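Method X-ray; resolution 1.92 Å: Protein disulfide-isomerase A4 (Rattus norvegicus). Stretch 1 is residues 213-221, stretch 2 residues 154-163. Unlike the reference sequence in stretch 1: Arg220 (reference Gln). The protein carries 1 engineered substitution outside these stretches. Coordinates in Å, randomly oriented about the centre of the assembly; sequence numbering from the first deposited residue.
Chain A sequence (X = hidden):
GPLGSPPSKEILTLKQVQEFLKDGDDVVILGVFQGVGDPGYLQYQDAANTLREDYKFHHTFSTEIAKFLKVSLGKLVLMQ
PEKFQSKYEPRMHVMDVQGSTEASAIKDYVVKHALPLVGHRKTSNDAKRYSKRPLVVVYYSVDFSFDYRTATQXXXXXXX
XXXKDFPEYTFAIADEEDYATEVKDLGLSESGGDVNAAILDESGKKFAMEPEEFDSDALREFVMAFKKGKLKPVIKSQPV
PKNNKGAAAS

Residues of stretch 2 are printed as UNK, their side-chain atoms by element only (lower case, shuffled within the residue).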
ATOM      1  N   GLU A 213      16.277 -21.109   0.461  1.00 46.33           N
ATOM      2  CA  GLU A 213      16.969 -19.822   0.360  1.00 45.06           C
ATOM      3  C   GLU A 213      16.111 -18.874  -0.508  1.00 43.52           C
ATOM      4  O   GLU A 213      15.742 -19.178  -1.653  1.00 43.35           O
ATOM      5  CB  GLU A 213      18.433 -19.970  -0.094  1.00 45.46           C
ATOM      6  CG  GLU A 213      19.405 -20.182   1.113  1.00 45.81           C
ATOM      7  CD  GLU A 213      20.800 -20.726   0.751  1.00 46.43           C
ATOM      8  OE1 GLU A 213      21.779 -19.940   0.767  1.00 47.91           O
ATOM      9  OE2 GLU A 213      20.933 -21.950   0.489  1.00 48.70           O
ATOM     10  N   PHE A 214      15.719 -17.761   0.094  1.00 41.65           N
ATOM     11  CA  PHE A 214      14.705 -16.914  -0.489  1.00 39.58           C
ATOM     12  C   PHE A 214      15.272 -16.057  -1.604  1.00 39.21           C
ATOM     13  O   PHE A 214      16.265 -15.336  -1.436  1.00 38.45           O
ATOM     14  CB  PHE A 214      14.074 -16.023   0.584  1.00 38.79           C
ATOM     15  CG  PHE A 214      12.811 -15.384   0.149  1.00 37.28           C
ATOM     16  CD1 PHE A 214      12.814 -14.108  -0.405  1.00 36.98           C
ATOM     17  CD2 PHE A 214      11.610 -16.055   0.287  1.00 37.76           C
ATOM     18  CE1 PHE A 214      11.638 -13.517  -0.816  1.00 36.99           C
ATOM     19  CE2 PHE A 214      10.414 -15.465  -0.123  1.00 37.29           C
ATOM     20  CZ  PHE A 214      10.431 -14.206  -0.678  1.00 36.65           C
ATOM     21  N   ASP A 215      14.638 -16.164  -2.758  1.00 38.51           N
ATOM     22  CA  ASP A 215      14.890 -15.242  -3.852  1.00 38.51           C
ATOM     23  C   ASP A 215      13.590 -15.094  -4.635  1.00 37.77           C
ATOM     24  O   ASP A 215      12.597 -15.798  -4.337  1.00 37.68           O
ATOM     25  CB  ASP A 215      16.091 -15.676  -4.735  1.00 38.48           C
ATOM     26  CG  ASP A 215      15.925 -17.063  -5.391  1.00 40.27           C
ATOM     27  OD1 ASP A 215      14.804 -17.618  -5.536  1.00 43.64           O
ATOM     28  OD2 ASP A 215      16.964 -17.603  -5.798  1.00 39.97           O
ATOM     29  N   SER A 216      13.593 -14.175  -5.602  1.00 36.17           N
ATOM     30  CA  SER A 216      12.426 -13.946  -6.460  1.00 35.47           C
ATOM     31  C   SER A 216      11.898 -15.179  -7.188  1.00 34.72           C
ATOM     32  O   SER A 216      10.693 -15.394  -7.238  1.00 33.72           O
ATOM     33  CB  SER A 216      12.704 -12.817  -7.441  1.00 35.52           C
ATOM     34  OG  SER A 216      12.747 -11.626  -6.668  1.00 34.36           O
ATOM     35  N   ASP A 217      12.817 -15.970  -7.734  1.00 34.09           N
ATOM     36  CA  ASP A 217      12.481 -17.237  -8.407  1.00 34.75           C
ATOM     37  C   ASP A 217      11.658 -18.186  -7.547  1.00 33.75           C
ATOM     38  O   ASP A 217      10.609 -18.688  -7.986  1.00 34.24           O
ATOM     39  CB  ASP A 217      13.753 -17.941  -8.865  1.00 35.13           C
ATOM     40  CG  ASP A 217      14.417 -17.235 -10.024  1.00 38.52           C
ATOM     41  OD1 ASP A 217      13.716 -16.503 -10.757  1.00 41.70           O
ATOM     42  OD2 ASP A 217      15.643 -17.403 -10.202  1.00 43.07           O
ATOM     43  N   ALA A 218      12.128 -18.409  -6.324  1.00 32.84           N
ATOM     44  CA  ALA A 218      11.463 -19.288  -5.389  1.00 32.36           C
ATOM     45  C   ALA A 218      10.082 -18.730  -5.051  1.00 32.12           C
ATOM     46  O   ALA A 218       9.072 -19.462  -5.085  1.00 30.16           O
ATOM     47  CB  ALA A 218      12.308 -19.445  -4.150  1.00 33.21           C
ATOM     48  N   LEU A 219      10.019 -17.421  -4.763  1.00 32.05           N
ATOM     49  CA  LEU A 219       8.736 -16.784  -4.574  1.00 32.50           C
ATOM     50  C   LEU A 219       7.856 -16.878  -5.824  1.00 33.48           C
ATOM     51  O   LEU A 219       6.675 -17.174  -5.711  1.00 35.03           O
ATOM     52  CB  LEU A 219       8.893 -15.314  -4.117  1.00 32.51           C
ATOM     53  CG  LEU A 219       7.560 -14.580  -3.841  1.00 32.98           C
ATOM     54  CD1 LEU A 219       6.841 -15.222  -2.657  1.00 36.54           C
ATOM     55  CD2 LEU A 219       7.812 -13.049  -3.600  1.00 31.61           C
ATOM     56  N   ARG A 220       8.407 -16.644  -7.011  1.00 34.60           N
ATOM     57  CA  ARG A 220       7.587 -16.749  -8.234  1.00 36.05           C
ATOM     58  C   ARG A 220       6.993 -18.163  -8.461  1.00 35.63           C
ATOM     59  O   ARG A 220       5.860 -18.299  -8.938  1.00 34.46           O
ATOM     60  CB  ARG A 220       8.345 -16.304  -9.503  1.00 36.75           C
ATOM     61  CG  ARG A 220       7.369 -15.754 -10.559  1.00 41.08           C
ATOM     62  CD  ARG A 220       7.683 -16.102 -12.004  1.00 47.71           C
ATOM     63  NE  ARG A 220       6.462 -15.985 -12.823  1.00 52.72           N
ATOM     64  CZ  ARG A 220       6.114 -14.918 -13.555  1.00 53.49           C
ATOM     65  NH1 ARG A 220       6.907 -13.857 -13.613  1.00 53.58           N
ATOM     66  NH2 ARG A 220       4.977 -14.923 -14.261  1.00 54.07           N
ATOM     67  N   GLU A 221       7.769 -19.182  -8.099  1.00 35.73           N
ATOM     68  CA  GLU A 221       7.360 -20.590  -8.218  1.00 36.52           C
ATOM     69  C   GLU A 221       6.197 -20.950  -7.293  1.00 35.81           C
ATOM     70  O   GLU A 221       5.270 -21.654  -7.693  1.00 36.03           O
ATOM     71  CB  GLU A 221       8.563 -21.493  -7.957  1.00 35.99           C
ATOM     72  CG  GLU A 221       9.685 -21.264  -8.962  1.00 37.90           C
ATOM     73  CD  GLU A 221      10.906 -22.190  -8.783  1.00 39.50           C
ATOM     74  OE1 GLU A 221      11.225 -22.622  -7.644  1.00 45.04           O
ATOM     75  OE2 GLU A 221      11.573 -22.458  -9.799  1.00 41.03           O
ATOM     76  N   UNK A 154      16.286  -4.337   0.623  1.00 17.74           N
ATOM     77  CA  UNK A 154      16.914  -5.460  -0.102  1.00 17.77           C
ATOM     78  C   UNK A 154      15.878  -6.557  -0.338  1.00 18.44           C
ATOM     79  O   UNK A 154      15.688  -7.037  -1.466  1.00 18.12           O
ATOM     80  c   UNK A 154      18.922  -9.695  -0.174  1.00 22.62           C
ATOM     81  c   UNK A 154      18.122  -6.007   0.631  1.00 18.43           C
ATOM     82  c   UNK A 154      20.103  -8.281  -1.747  1.00 23.94           C
ATOM     83  c   UNK A 154      18.704  -7.256  -0.025  1.00 20.68           C
ATOM     84  c   UNK A 154      19.563  -7.143  -1.122  1.00 22.23           C
ATOM     85  c   UNK A 154      19.768  -9.558  -1.274  1.00 22.98           C
ATOM     86  c   UNK A 154      18.369  -8.517   0.439  1.00 21.73           C
ATOM     87  N   UNK A 155      15.240  -6.990   0.740  1.00 17.55           N
ATOM     88  CA  UNK A 155      14.247  -8.048   0.643  1.00 17.70           C
ATOM     89  C   UNK A 155      12.947  -7.608  -0.027  1.00 16.56           C
ATOM     90  O   UNK A 155      12.340  -8.384  -0.796  1.00 17.90           O
ATOM     91  c   UNK A 155      16.187 -12.507   0.762  1.00 19.42           C
ATOM     92  n   UNK A 155      16.944  -9.899   3.839  1.00 18.74           N
ATOM     93  c   UNK A 155      15.932  -8.958   3.629  1.00 18.37           C
ATOM     94  c   UNK A 155      17.612 -11.979   2.642  1.00 19.04           C
ATOM     95  c   UNK A 155      13.950  -8.594   2.016  1.00 16.64           C
ATOM     96  c   UNK A 155      15.164  -9.324   2.571  1.00 17.10           C
ATOM     97  c   UNK A 155      15.737 -10.524   2.045  1.00 18.58           C
ATOM     98  c   UNK A 155      16.849 -10.858   2.864  1.00 18.18           C
ATOM     99  c   UNK A 155      15.399 -11.380   0.979  1.00 20.42           C
ATOM    100  c   UNK A 155      17.284 -12.771   1.576  1.00 18.26           C
ATOM    101  N   UNK A 156      12.488  -6.410   0.312  1.00 16.28           N
ATOM    102  CA  UNK A 156      11.318  -5.860  -0.364  1.00 16.28           C
ATOM    103  C   UNK A 156      11.476  -5.846  -1.889  1.00 17.00           C
ATOM    104  O   UNK A 156      10.507  -6.124  -2.633  1.00 16.49           O
ATOM    105  c   UNK A 156       9.470  -2.428   0.303  1.00 17.45           C
ATOM    106  n   UNK A 156       8.562  -1.855  -0.603  1.00 26.42           N
ATOM    107  c   UNK A 156       8.775  -1.024  -1.577  1.00 18.21           C
ATOM    108  n   UNK A 156       9.921  -0.323  -1.825  1.00 18.48           N
ATOM    109  n   UNK A 156       7.694  -0.798  -2.261  1.00 22.36           N
ATOM    110  c   UNK A 156       9.565  -3.940  -0.149  1.00 17.73           C
ATOM    111  c   UNK A 156      10.991  -4.437   0.207  1.00 16.24           C
ATOM    112  N   UNK A 157      12.691  -5.533  -2.357  1.00 17.01           N
ATOM    113  CA  UNK A 157      12.985  -5.498  -3.753  1.00 18.40           C
ATOM    114  C   UNK A 157      12.761  -6.888  -4.425  1.00 18.07           C
ATOM    115  O   UNK A 157      12.288  -6.960  -5.523  1.00 17.69           O
ATOM    116  o   UNK A 157      15.702  -3.033  -3.610  1.00 32.35           O
ATOM    117  c   UNK A 157      14.584  -3.529  -3.808  1.00 25.66           C
ATOM    118  c   UNK A 157      14.420  -5.030  -3.972  1.00 20.07           C
ATOM    119  n   UNK A 157      13.482  -2.792  -3.904  1.00 25.56           N
ATOM    120  N   UNK A 158      13.076  -7.976  -3.725  1.00 17.92           N
ATOM    121  CA  UNK A 158      12.852  -9.334  -4.290  1.00 18.96           C
ATOM    122  C   UNK A 158      11.374  -9.601  -4.446  1.00 18.12           C
ATOM    123  O   UNK A 158      10.938 -10.273  -5.420  1.00 17.15           O
ATOM    124  c   UNK A 158      15.504 -11.479  -2.448  1.00 27.46           C
ATOM    125  n   UNK A 158      17.740 -10.843  -3.400  1.00 30.17           N
ATOM    126  c   UNK A 158      13.450 -10.370  -3.344  1.00 18.37           C
ATOM    127  c   UNK A 158      16.970 -11.839  -2.645  1.00 30.60           C
ATOM    128  c   UNK A 158      14.998 -10.309  -3.310  1.00 22.50           C
ATOM    129  N   UNK A 159      10.604  -9.097  -3.480  1.00 16.81           N
ATOM    130  CA  UNK A 159       9.145  -9.235  -3.526  1.00 16.75           C
ATOM    131  C   UNK A 159       8.533  -8.418  -4.677  1.00 16.34           C
ATOM    132  O   UNK A 159       7.672  -8.909  -5.426  1.00 16.09           O
ATOM    133  c   UNK A 159       6.948  -9.231  -2.203  1.00 17.53           C
ATOM    134  c   UNK A 159       9.208  -9.603  -1.039  1.00 15.84           C
ATOM    135  c   UNK A 159       8.487  -8.863  -2.172  1.00 16.34           C
ATOM    136  N   UNK A 160       9.015  -7.194  -4.855  1.00 15.50           N
ATOM    137  CA  UNK A 160       8.513  -6.317  -5.920  1.00 14.84           C
ATOM    138  C   UNK A 160       8.709  -6.914  -7.323  1.00 16.11           C
ATOM    139  O   UNK A 160       7.843  -6.802  -8.229  1.00 15.85           O
ATOM    140  c   UNK A 160       9.910  -2.916  -4.591  1.00 15.05           C
ATOM    141  c   UNK A 160       8.801  -3.950  -4.829  1.00 15.52           C
ATOM    142  c   UNK A 160       9.283  -5.007  -5.847  1.00 15.50           C
ATOM    143  c   UNK A 160       7.532  -3.268  -5.376  1.00 15.35           C
ATOM    144  N   UNK A 161       9.844  -7.567  -7.493  1.00 16.81           N
ATOM    145  CA  UNK A 161      10.099  -8.328  -8.739  1.00 18.67           C
ATOM    146  C   UNK A 161       9.023  -9.362  -9.110  1.00 19.01           C
ATOM    147  O   UNK A 161       8.761  -9.564 -10.300  1.00 20.86           O
ATOM    148  c   UNK A 161      11.499  -8.938  -8.721  1.00 18.23           C
ATOM    149  o   UNK A 161      12.577  -7.603 -11.086  1.00 29.28           O
ATOM    150  c   UNK A 161      12.590  -7.869  -8.695  1.00 22.10           C
ATOM    151  c   UNK A 161      12.626  -7.030  -9.977  1.00 29.38           C
ATOM    152  o   UNK A 161      12.721  -5.803  -9.896  1.00 31.34           O
ATOM    153  N   UNK A 162       8.408 -10.009  -8.119  1.00 17.65           N
ATOM    154  CA  UNK A 162       7.343 -10.961  -8.385  1.00 17.84           C
ATOM    155  C   UNK A 162       6.003 -10.241  -8.455  1.00 17.32           C
ATOM    156  O   UNK A 162       5.177 -10.470  -9.360  1.00 18.21           O
ATOM    157  c   UNK A 162       7.332 -12.093  -7.304  1.00 18.17           C
ATOM    158  c   UNK A 162       6.268 -13.156  -7.613  1.00 18.85           C
ATOM    159  c   UNK A 162       8.726 -12.810  -7.257  1.00 16.85           C
ATOM    160  N   UNK A 163       5.769  -9.367  -7.476  1.00 16.88           N
ATOM    161  CA  UNK A 163       4.520  -8.615  -7.414  1.00 16.08           C
ATOM    162  C   UNK A 163       4.130  -7.985  -8.737  1.00 16.33           C
ATOM    163  O   UNK A 163       2.946  -7.994  -9.105  1.00 17.49           O
ATOM    164  c   UNK A 163       4.600  -7.531  -6.254  1.00 14.99           C
TER

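Position 154 has seven side-chain carbons: one, then a six-membered ring of carbon with no oxygen. It stays clear of stretch 1. This is Phe154.

Position 155 has one carbon leading into fused five- and six-membered rings, with eight carbons and one nitrogen between them. A carbon of the six-membered ring touches Phe214, both its backbone oxygen and its ring. Only an indole fits, so this is Trp155. Its CZ3 lies 3.6 Å from Phe214 O and 3.9 Å from Phe214 CD1. Phe214 O sits at the edge of the indole, and CZ3 in turn meets the edge of the phenyl ring, so the rings do not stack.

Position 156 has three carbons, a nitrogen, then a carbon carrying two more nitrogens. It is out of reach of stretch 1. The guanidinium marks Arg156; its NE and NH2 are hydrogen-bonded elsewhere in the structure.

Position 157 has two carbons, the second carrying one oxygen and one nitrogen. It makes no contact. The amide gives Asn157.

Position 158 has four carbons in a row ending in nitrogen. The chain runs past Phe214 and Asp215, and the backbone oxygen meets the Ser216 hydroxyl. This is Lys158. Its CE is 3.8 Å from Phe214 O, and its CD is 4.1 Å from Asp215 CA. Its backbone accepts a hydrogen bond, Ser216 OG to Lys158 O, 2.6 Å.

Position 159 has three carbons, forked at the first; one branch tip lies against Leu219. This is Val159, its CG1 4.2 Å from Leu219 CD2.

Position 160 has four carbons, forked at the second, and its CB points away from stretch 1. This is Leu160.

Position 161 has three carbons, the third carrying two oxygens. Its first carbon touches Ser216, but the end of the side chain leads away. The carboxylate gives Glu161, its CB 3.6 Å from Ser216 OG.

Position 162 again has three carbons forked at the first, and touches Ser216, Leu219 and Arg220. This is Val162. Its CG2 reaches Ser216 O at 3.2 Å and Leu219 CD2 at 3.8 Å. Its CG1 is 4.1 Å from Arg220 CG; Arg220 differs from the reference sequence.

Position 163 has a single carbon, pointing away. This is Ala163.

The two helices cross at -43°, with axes 8.9 Å apart at closest approach. The CA atoms of Ser216 and Lys158 are 5.1 Å apart, which lets the serine hydroxyl reach the facing helix backbone. Asp215 caps the helix of stretch 1: Ala218 N donates to Asp215 OD1 at 2.9 Å. Beyond the serine, Leu219 packs on Val159 and Val162. Phe214 meets Trp155 before the first helix begins.

Stretch 2 (154-163) FWRNKVLEVA
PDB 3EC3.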